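PDB 3GPI: NAD-dependent epimerase/dehydratase from Methylobacillus flagellatus KT, which is of unknown function but probably binds a dinucleotide cofactor of the NAD type on a Rossmann fold, as its epimerase/dehydratase relatives do. Local coordinates for residues L163-Q168 / H221-W226; Y158-L163 / G271-A276; A57-L62 / R90-A95. All blocks are in the same frame, centred on the assembly; numbering follows the deposited sequence. Where two conformers were deposited one is given.

Interaction 1. Residues L163-Q168 / H221-W226; sequences LRMIRQ and HDLLRW
Met-165 meets Leu-223 and Leu-224 in a small apolar contact between two helices. The CG of Met-165 lies 3.8 Å from CD2 of Leu-223. SD of Met-165 is 4.1 Å from the same CD2 of Leu-223, so one branch of the leucine faces the middle of the methionine chain. The two side chains cross at about a right angle. Met-165 is bent at chi2 (-55°) and again at chi3, which brings its sulfur near the methyls of Leu-223 and Leu-224. A second conformer of Met-165 was deposited, so this contact may hold for part of the molecules only.

Leu-224 uses a single methyl. Its CD2 packs 3.9 Å from the backbone O of Met-165 and 3.9 Å from CG of Gln-168. The aliphatic part of Gln-168 thus works as an apolar surface. Its CG stands anti to the backbone N (chi1 -174°) and the chain runs on extended. The amide NE2 makes a weak hydrogen bond to the O of Gln-174.

The backbones stay well apart. The short axes approach to 9.2 Å and cross at -70°, and the closest CA atoms, of Met-165 and Leu-224, are 6.9 Å apart. Contact is therefore made by side chains reaching across, with one main-chain carbonyl.

This is plain helix-helix packing. It joins the short helix 164-168, which follows strand 149-158 and a turn, to helix 220-230, which follows the short strand 218-219. Trp-175, from a loop, touches Leu-224. Helix 266-277 borders both partners, with Tyr-270 on Met-165 and Tyr-266 on Leu-223.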
loop_
_atom_site.group_PDB
_atom_site.type_symbol
_atom_site.label_atom_id
_atom_site.label_comp_id
_atom_site.label_asym_id
_atom_site.label_seq_id
_atom_site.Cartn_x
_atom_site.Cartn_y
_atom_site.Cartn_z
ATOM N N LEU A 163 5.199 2.123 -13.165
ATOM C CA LEU A 163 6.508 2.523 -13.661
ATOM C C LEU A 163 6.600 4.009 -14.023
ATOM O O LEU A 163 7.510 4.412 -14.785
ATOM C CB LEU A 163 6.881 1.682 -14.902
ATOM C CG LEU A 163 6.863 0.166 -14.674
ATOM C CD1 LEU A 163 7.114 -0.550 -16.012
ATOM C CD2 LEU A 163 7.874 -0.317 -13.646
ATOM N N ARG A 164 5.709 4.843 -13.471
ATOM C CA ARG A 164 5.750 6.285 -13.753
ATOM C C ARG A 164 7.133 6.924 -13.573
ATOM O O ARG A 164 7.522 7.759 -14.381
ATOM C CB ARG A 164 4.729 7.099 -12.978
ATOM C CG ARG A 164 4.588 8.489 -13.554
ATOM C CD ARG A 164 3.493 9.297 -12.899
ATOM N NE ARG A 164 3.827 10.720 -12.961
ATOM C CZ ARG A 164 3.518 11.535 -13.965
ATOM N NH1 ARG A 164 2.841 11.088 -15.013
ATOM N NH2 ARG A 164 3.872 12.818 -13.904
ATOM N N MET A 165 7.884 6.580 -12.530
ATOM C CA MET A 165 9.177 7.224 -12.304
ATOM C C MET A 165 10.156 6.865 -13.422
ATOM O O MET A 165 10.995 7.683 -13.833
ATOM C CB MET A 165 9.785 6.823 -10.946
ATOM C CG MET A 165 9.199 7.532 -9.695
ATOM S SD MET A 165 9.201 9.359 -9.695
ATOM C CE MET A 165 7.566 9.575 -10.357
ATOM N N ILE A 166 10.070 5.621 -13.893
ATOM C CA ILE A 166 10.933 5.157 -15.000
ATOM C C ILE A 166 10.638 5.949 -16.264
ATOM O O ILE A 166 11.590 6.378 -16.954
ATOM C CB ILE A 166 10.789 3.637 -15.254
ATOM C CG1 ILE A 166 11.500 2.872 -14.146
ATOM C CG2 ILE A 166 11.356 3.199 -16.638
ATOM C CD1 ILE A 166 11.318 1.370 -14.219
ATOM N N ARG A 167 9.359 6.167 -16.542
ATOM C CA ARG A 167 8.994 6.937 -17.737
ATOM C C ARG A 167 9.364 8.401 -17.549
ATOM O O ARG A 167 9.967 8.985 -18.466
ATOM C CB ARG A 167 7.504 6.770 -18.075
ATOM C CG ARG A 167 7.165 5.333 -18.512
ATOM C CD ARG A 167 5.708 5.232 -18.955
ATOM N NE ARG A 167 4.765 5.747 -17.950
ATOM C CZ ARG A 167 4.155 5.003 -17.030
ATOM N NH1 ARG A 167 4.361 3.694 -16.937
ATOM N NH2 ARG A 167 3.335 5.576 -16.189
ATOM N N GLN A 168 9.068 8.992 -16.392
ATOM C CA GLN A 168 9.366 10.390 -16.170
ATOM C C GLN A 168 10.887 10.642 -16.271
ATOM O O GLN A 168 11.327 11.709 -16.707
ATOM C CB GLN A 168 8.895 10.854 -14.811
ATOM C CG GLN A 168 9.066 12.388 -14.626
ATOM C CD GLN A 168 8.377 13.005 -13.421
ATOM O OE1 GLN A 168 8.317 12.432 -12.321
ATOM N NE2 GLN A 168 7.905 14.227 -13.618
ATOM N N HIS A 221 14.666 14.439 -7.473
ATOM C CA HIS A 221 15.674 14.612 -8.511
ATOM C C HIS A 221 16.790 13.606 -8.439
ATOM O O HIS A 221 17.340 13.243 -9.459
ATOM C CB HIS A 221 16.240 16.061 -8.517
ATOM C CG HIS A 221 15.346 17.035 -9.220
ATOM N ND1 HIS A 221 15.646 17.523 -10.475
ATOM C CD2 HIS A 221 14.153 17.585 -8.864
ATOM C CE1 HIS A 221 14.673 18.335 -10.856
ATOM N NE2 HIS A 221 13.762 18.394 -9.903
ATOM N N ASP A 222 17.124 13.142 -7.239
ATOM C CA ASP A 222 18.132 12.102 -7.168
ATOM C C ASP A 222 17.615 10.796 -7.762
ATOM O O ASP A 222 18.356 10.077 -8.432
ATOM C CB ASP A 222 18.573 11.854 -5.725
ATOM C CG ASP A 222 19.439 12.974 -5.159
ATOM O OD1 ASP A 222 19.859 13.878 -5.911
ATOM O OD2 ASP A 222 19.664 12.910 -3.943
ATOM N N LEU A 223 16.350 10.479 -7.537
ATOM C CA LEU A 223 15.774 9.268 -8.101
ATOM C C LEU A 223 15.687 9.390 -9.622
ATOM O O LEU A 223 16.072 8.466 -10.327
ATOM C CB LEU A 223 14.379 9.043 -7.498
ATOM C CG LEU A 223 13.648 7.842 -8.079
ATOM C CD1 LEU A 223 14.421 6.512 -7.884
ATOM C CD2 LEU A 223 12.273 7.698 -7.473
ATOM N N LEU A 224 15.220 10.536 -10.104
ATOM C CA LEU A 224 15.081 10.750 -11.551
ATOM C C LEU A 224 16.435 10.692 -12.241
ATOM O O LEU A 224 16.527 10.056 -13.273
ATOM C CB LEU A 224 14.350 12.054 -11.825
ATOM C CG LEU A 224 12.881 12.068 -11.479
ATOM C CD1 LEU A 224 12.400 13.530 -11.426
ATOM C CD2 LEU A 224 12.066 11.215 -12.477
ATOM N N ARG A 225 17.472 11.289 -11.646
ATOM C CA ARG A 225 18.795 11.216 -12.271
ATOM C C ARG A 225 19.342 9.803 -12.257
ATOM O O ARG A 225 19.962 9.401 -13.223
ATOM C CB ARG A 225 19.758 12.167 -11.581
ATOM C CG ARG A 225 19.512 13.620 -11.934
ATOM C CD ARG A 225 20.482 14.468 -11.190
ATOM N NE ARG A 225 20.405 15.845 -11.632
ATOM C CZ ARG A 225 21.447 16.668 -11.581
ATOM N NH1 ARG A 225 22.638 16.226 -11.164
ATOM N NH2 ARG A 225 21.283 17.923 -11.978
ATOM N N TRP A 226 19.121 9.053 -11.165
ATOM C CA TRP A 226 19.630 7.671 -11.083
ATOM C C TRP A 226 18.934 6.849 -12.184
ATOM O O TRP A 226 19.570 6.044 -12.914
ATOM C CB TRP A 226 19.296 7.133 -9.660
ATOM C CG TRP A 226 19.897 5.750 -9.376
ATOM C CD1 TRP A 226 21.093 5.499 -8.758
ATOM C CD2 TRP A 226 19.322 4.482 -9.670
ATOM N NE1 TRP A 226 21.297 4.154 -8.660
ATOM C CE2 TRP A 226 20.225 3.500 -9.207
ATOM C CE3 TRP A 226 18.121 4.071 -10.253
ATOM C CZ2 TRP A 226 19.971 2.124 -9.329
ATOM C CZ3 TRP A 226 17.855 2.700 -10.369
ATOM C CH2 TRP A 226 18.799 1.741 -9.921
#

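Interaction 2. Residues Y158-L163 / G271-A276; sequences YGPGRL and GALLAA
Leu-273 holds its CG anti to the carbonyl carbon (chi1 -72°), which sends both methyls from helix 266-277 into the bend after strand 149-158. Tyr-158 takes the less common setting, with CG between the backbone N and the carbonyl carbon (chi1 72°), and its ring reaches over to the same leucine. The two methyls of Leu-273 divide the work. Leu-273 CD1 lies 3.7 Å from CD1 of the Tyr-158 ring, and the side chains meet at a slant. Leu-273 CD1 is also 3.8 Å from CD2 of Leu-163. CD2 of Leu-273 rests on the backbone, 3.6 Å from C of Gly-159 and 3.6 Å from N of Pro-160. Leu-273 CD2 also nears the proline ring, 3.9 Å from Pro-160 CD.

The bend is a type II beta turn from Gly-159 to Arg-162. It is closed by Arg-162 N to Gly-159 O at 2.9 Å. Gly-161, at phi 71°, takes the turn position that favours glycine. Gly-159 has backbone angles that would jam a CB against the preceding carbonyl. The turn leads from a strand of the Rossmann-type sheet into helix 164-168, where Leu-163 is the N-cap residue. Helix 266-277, close to the C-terminus, packs against this exit. With an alanine here in place of Leu-273, the Tyr-158 ring, the Pro-160 ring and the Leu-163 methyl would probably lose their common partner and a gap would open between turn and helix.

Tyr-158 also stacks on Tyr-270 and meets His-186 edge-to-face. Arg-162 forms a salt bridge with Asp-13.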
loop_
_atom_site.group_PDB
_atom_site.type_symbol
_atom_site.label_atom_id
_atom_site.label_comp_id
_atom_site.label_asym_id
_atom_site.label_seq_id
_atom_site.Cartn_x
_atom_site.Cartn_y
_atom_site.Cartn_z
ATOM N N TYR A 158 5.349 1.172 -5.970
ATOM C CA TYR A 158 5.942 1.038 -7.332
ATOM C C TYR A 158 6.132 -0.427 -7.597
ATOM O O TYR A 158 6.070 -1.256 -6.680
ATOM C CB TYR A 158 7.262 1.794 -7.466
ATOM C CG TYR A 158 8.468 1.215 -6.758
ATOM C CD1 TYR A 158 9.546 0.752 -7.500
ATOM C CD2 TYR A 158 8.572 1.121 -5.362
ATOM C CE1 TYR A 158 10.679 0.243 -6.927
ATOM C CE2 TYR A 158 9.713 0.611 -4.778
ATOM C CZ TYR A 158 10.778 0.177 -5.548
ATOM O OH TYR A 158 11.911 -0.304 -4.963
ATOM N N GLY A 159 6.322 -0.775 -8.853
ATOM C CA GLY A 159 6.466 -2.201 -9.182
ATOM C C GLY A 159 5.955 -2.365 -10.597
ATOM O O GLY A 159 5.749 -1.368 -11.288
ATOM N N PRO A 160 5.687 -3.615 -11.028
ATOM C CA PRO A 160 5.121 -3.834 -12.367
ATOM C C PRO A 160 3.810 -3.067 -12.543
ATOM O O PRO A 160 3.002 -2.988 -11.618
ATOM C CB PRO A 160 4.915 -5.363 -12.394
ATOM C CG PRO A 160 5.927 -5.877 -11.405
ATOM C CD PRO A 160 5.821 -4.865 -10.276
ATOM N N GLY A 161 3.608 -2.422 -13.684
ATOM C CA GLY A 161 2.411 -1.598 -13.860
ATOM C C GLY A 161 2.317 -0.293 -13.075
ATOM O O GLY A 161 1.306 0.425 -13.166
ATOM N N ARG A 162 3.380 0.019 -12.312
ATOM C CA ARG A 162 3.555 1.313 -11.627
ATOM C C ARG A 162 4.962 1.822 -11.893
ATOM O O ARG A 162 5.803 1.924 -10.991
ATOM C CB ARG A 162 3.293 1.189 -10.134
ATOM C CG ARG A 162 1.829 0.988 -9.814
ATOM C CD ARG A 162 1.730 0.672 -8.373
ATOM N NE ARG A 162 0.416 0.237 -7.934
ATOM C CZ ARG A 162 -0.487 1.016 -7.351
ATOM N NH1 ARG A 162 -0.267 2.323 -7.183
ATOM N NH2 ARG A 162 -1.636 0.486 -6.954
ATOM N N LEU A 163 5.199 2.123 -13.165
ATOM C CA LEU A 163 6.508 2.523 -13.661
ATOM C C LEU A 163 6.600 4.009 -14.023
ATOM O O LEU A 163 7.510 4.412 -14.785
ATOM C CB LEU A 163 6.881 1.682 -14.902
ATOM C CG LEU A 163 6.863 0.166 -14.674
ATOM C CD1 LEU A 163 7.114 -0.550 -16.012
ATOM C CD2 LEU A 163 7.874 -0.317 -13.646
ATOM N N GLY A 271 16.223 -1.435 -10.023
ATOM C CA GLY A 271 17.121 -2.396 -10.739
ATOM C C GLY A 271 16.328 -3.588 -11.318
ATOM O O GLY A 271 16.452 -3.929 -12.520
ATOM N N ALA A 272 15.464 -4.204 -10.508
ATOM C CA ALA A 272 14.687 -5.365 -10.970
ATOM C C ALA A 272 13.683 -4.990 -12.071
ATOM O O ALA A 272 13.406 -5.769 -12.983
ATOM C CB ALA A 272 13.972 -6.010 -9.790
ATOM N N LEU A 273 13.160 -3.774 -12.036
ATOM C CA LEU A 273 12.066 -3.459 -12.923
ATOM C C LEU A 273 12.613 -3.100 -14.265
ATOM O O LEU A 273 12.022 -3.456 -15.300
ATOM C CB LEU A 273 11.243 -2.307 -12.368
ATOM C CG LEU A 273 10.388 -2.637 -11.164
ATOM C CD1 LEU A 273 9.857 -1.342 -10.572
ATOM C CD2 LEU A 273 9.238 -3.551 -11.584
ATOM N N LEU A 274 13.761 -2.436 -14.257
ATOM C CA LEU A 274 14.446 -2.136 -15.497
ATOM C C LEU A 274 14.808 -3.452 -16.170
ATOM O O LEU A 274 14.529 -3.634 -17.359
ATOM C CB LEU A 274 15.673 -1.272 -15.250
ATOM C CG LEU A 274 15.310 0.193 -14.909
ATOM C CD1 LEU A 274 16.489 0.896 -14.312
ATOM C CD2 LEU A 274 14.769 1.050 -16.078
ATOM N N ALA A 275 15.381 -4.387 -15.410
ATOM C CA ALA A 275 15.784 -5.687 -15.988
ATOM C C ALA A 275 14.613 -6.432 -16.631
ATOM O O ALA A 275 14.776 -7.012 -17.694
ATOM C CB ALA A 275 16.480 -6.558 -14.928
ATOM N N ALA A 276 13.429 -6.377 -16.025
ATOM C CA ALA A 276 12.271 -7.145 -16.465
ATOM C C ALA A 276 11.598 -6.517 -17.677
ATOM O O ALA A 276 11.197 -7.218 -18.620
ATOM C CB ALA A 276 11.258 -7.300 -15.315
#

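Interaction 3. Residues A57-L62 / R90-A95; sequences ASIVHL and RNTLSA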
loop_
_atom_site.group_PDB
_atom_site.type_symbol
_atom_site.label_atom_id
_atom_site.label_comp_id
_atom_site.label_asym_id
_atom_site.label_seq_id
_atom_site.Cartn_x
_atom_site.Cartn_y
_atom_site.Cartn_z
ATOM N N ALA A 57 -24.516 -8.668 0.624
ATOM C CA ALA A 57 -25.226 -9.608 1.474
ATOM C C ALA A 57 -24.658 -11.016 1.414
ATOM O O ALA A 57 -25.014 -11.818 2.249
ATOM C CB ALA A 57 -26.710 -9.628 1.121
ATOM N N SER A 58 -23.806 -11.326 0.437
ATOM C CA SER A 58 -23.275 -12.693 0.282
ATOM C C SER A 58 -21.954 -12.879 1.029
ATOM O O SER A 58 -21.534 -14.013 1.299
ATOM C CB SER A 58 -23.040 -13.006 -1.201
ATOM O OG SER A 58 -21.848 -12.404 -1.666
ATOM N N ILE A 59 -21.259 -11.794 1.322
ATOM C CA ILE A 59 -19.867 -11.950 1.788
ATOM C C ILE A 59 -19.744 -12.645 3.148
ATOM O O ILE A 59 -18.732 -13.310 3.407
ATOM C CB ILE A 59 -19.013 -10.643 1.756
ATOM C CG1 ILE A 59 -19.457 -9.593 2.790
ATOM C CG2 ILE A 59 -18.968 -10.063 0.334
ATOM C CD1 ILE A 59 -18.516 -8.381 2.815
ATOM N N VAL A 60 -20.731 -12.512 4.029
ATOM C CA VAL A 60 -20.645 -13.186 5.320
ATOM C C VAL A 60 -20.606 -14.695 5.160
ATOM O O VAL A 60 -20.078 -15.396 6.049
ATOM C CB VAL A 60 -21.781 -12.739 6.256
ATOM C CG1 VAL A 60 -23.109 -13.429 5.910
ATOM C CG2 VAL A 60 -21.415 -12.955 7.716
ATOM N N HIS A 61 -21.112 -15.208 4.038
ATOM C CA HIS A 61 -21.023 -16.665 3.827
ATOM C C HIS A 61 -19.597 -17.153 3.623
ATOM O O HIS A 61 -19.308 -18.355 3.775
ATOM C CB HIS A 61 -21.883 -17.105 2.676
ATOM C CG HIS A 61 -23.338 -17.145 2.990
ATOM N ND1 HIS A 61 -24.291 -16.980 2.014
ATOM C CD2 HIS A 61 -24.005 -17.310 4.160
ATOM C CE1 HIS A 61 -25.493 -17.051 2.569
ATOM N NE2 HIS A 61 -25.344 -17.252 3.871
ATOM N N LEU A 62 -18.694 -16.250 3.278
ATOM C CA LEU A 62 -17.286 -16.614 3.178
ATOM C C LEU A 62 -16.652 -16.882 4.535
ATOM O O LEU A 62 -15.587 -17.492 4.631
ATOM C CB LEU A 62 -16.489 -15.499 2.491
ATOM C CG LEU A 62 -16.883 -15.216 1.045
ATOM C CD1 LEU A 62 -16.231 -13.890 0.602
ATOM C CD2 LEU A 62 -16.466 -16.374 0.165
ATOM N N ARG A 90 -17.245 0.857 6.404
ATOM C CA ARG A 90 -18.373 0.673 7.320
ATOM C C ARG A 90 -19.348 -0.361 6.760
ATOM O O ARG A 90 -19.769 -1.259 7.514
ATOM C CB ARG A 90 -19.114 1.988 7.648
ATOM C CG ARG A 90 -20.058 1.849 8.846
ATOM C CD ARG A 90 -21.022 3.030 8.968
ATOM N NE ARG A 90 -20.321 4.295 9.148
ATOM C CZ ARG A 90 -19.761 4.673 10.290
ATOM N NH1 ARG A 90 -19.820 3.868 11.343
ATOM N NH2 ARG A 90 -19.142 5.846 10.381
ATOM N N ASN A 91 -19.659 -0.258 5.475
ATOM C CA ASN A 91 -20.584 -1.171 4.797
ATOM C C ASN A 91 -20.037 -2.591 4.832
ATOM O O ASN A 91 -20.780 -3.531 5.127
ATOM C CB ASN A 91 -20.844 -0.742 3.351
ATOM C CG ASN A 91 -21.658 0.545 3.262
ATOM O OD1 ASN A 91 -22.227 0.997 4.256
ATOM N ND2 ASN A 91 -21.691 1.123 2.083
ATOM N N THR A 92 -18.739 -2.727 4.567
ATOM C CA THR A 92 -18.080 -4.035 4.542
ATOM C C THR A 92 -18.060 -4.650 5.933
ATOM O O THR A 92 -18.398 -5.834 6.105
ATOM C CB THR A 92 -16.647 -3.909 4.007
ATOM O OG1 THR A 92 -16.677 -3.450 2.655
ATOM C CG2 THR A 92 -15.970 -5.260 3.980
ATOM N N LEU A 93 -17.681 -3.900 6.957
ATOM C CA LEU A 93 -17.704 -4.438 8.293
ATOM C C LEU A 93 -19.103 -4.839 8.743
ATOM O O LEU A 93 -19.303 -5.897 9.320
ATOM C CB LEU A 93 -17.106 -3.450 9.280
ATOM C CG LEU A 93 -15.634 -3.140 9.025
ATOM C CD1 LEU A 93 -15.220 -1.889 9.831
ATOM C CD2 LEU A 93 -14.783 -4.345 9.422
ATOM N N SER A 94 -20.086 -3.990 8.454
ATOM C CA SER A 94 -21.461 -4.301 8.797
ATOM C C SER A 94 -21.910 -5.599 8.107
ATOM O O SER A 94 -22.579 -6.439 8.739
ATOM C CB SER A 94 -22.360 -3.160 8.355
ATOM O OG SER A 94 -23.720 -3.517 8.581
ATOM N N ALA A 95 -21.523 -5.765 6.850
ATOM C CA ALA A 95 -21.932 -6.949 6.061
ATOM C C ALA A 95 -21.269 -8.208 6.610
ATOM O O ALA A 95 -21.741 -9.321 6.336
ATOM C CB ALA A 95 -21.601 -6.776 4.600
HETATM O O HOH W 1 -22.781 -10.400 4.078
#
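Ile-59 and Val-60 lie against the last turn of helix 86-95, and Ala-95 receives both. CD1 of Ile-59 is 3.9 Å from CB of Ala-95. Ile-59 CG1 is 4.0 Å from Ala-95 CB, so the long branch runs alongside the small methyl. The torsions explain this. CG1 of Ile-59 sits between the backbone N and the carbonyl carbon (chi1 69°), and chi2 is extended at 175°. CD1 is thereby carried out as far as Thr-92. There Ile-59 CD1 stands 4.2 Å from the CG2 methyl of Thr-92.

Thr-92 has its CG2 anti to the backbone N, while OG1 stands beside that N (chi1 -63°). The hydroxyl is hydrogen-bonded to the O of Gly-88, one turn back in the same helix. The methyl is left to make the apolar contact.

Val-60 meets the helix end at a polar atom. Its CG2 is anti to the backbone N, while CG1 lies between that N and the carbonyl carbon. CB and CG2 are the atoms near the helix: Val-60 CB is 3.4 Å from the O of Ala-95, with CG2 a little farther from that oxygen. A water joins the two backbones beside this point. It accepts from N of Val-60 at 2.9 Å and donates to O of Ala-95 at 2.7 Å. The carbonyl of the last helical residue and the amide of Val-60 are thus linked through solvent.

Further in, Leu-46 of strand 45-47 touches Ile-59. Leu-67 and Tyr-69 of strand 66-69 touch Thr-92. The segment 57-62 lies in the connection between strands 45-47 and 66-69. Packing of such a connection and a helix beside the parallel sheet is in keeping with the alpha/beta layering of the Rossmann fold.

In the fold
Interaction 3 comes first along the chain and closes before the others open. Interaction 1 is then nested inside the loop closed by interaction 2. Interactions 1 and 2 have centres about 12 Å apart, share Leu-163 and touch through Ile-166, which packs on Leu-273 and Leu-274. Together they join helices 164-168, 220-230 and 266-277 into one packed group beyond strand 149-158. Interaction 3 is on the opposite side of the chain's centre, about 41 Å from interaction 1 and 35 Å from interaction 2, centre to centre. Interactions 1 and 2 thus appear to tie late chain elements to the end of one sheet strand, while interaction 3 packs a connection and a helix beside strands 45-47 and 66-69 of the same sheet.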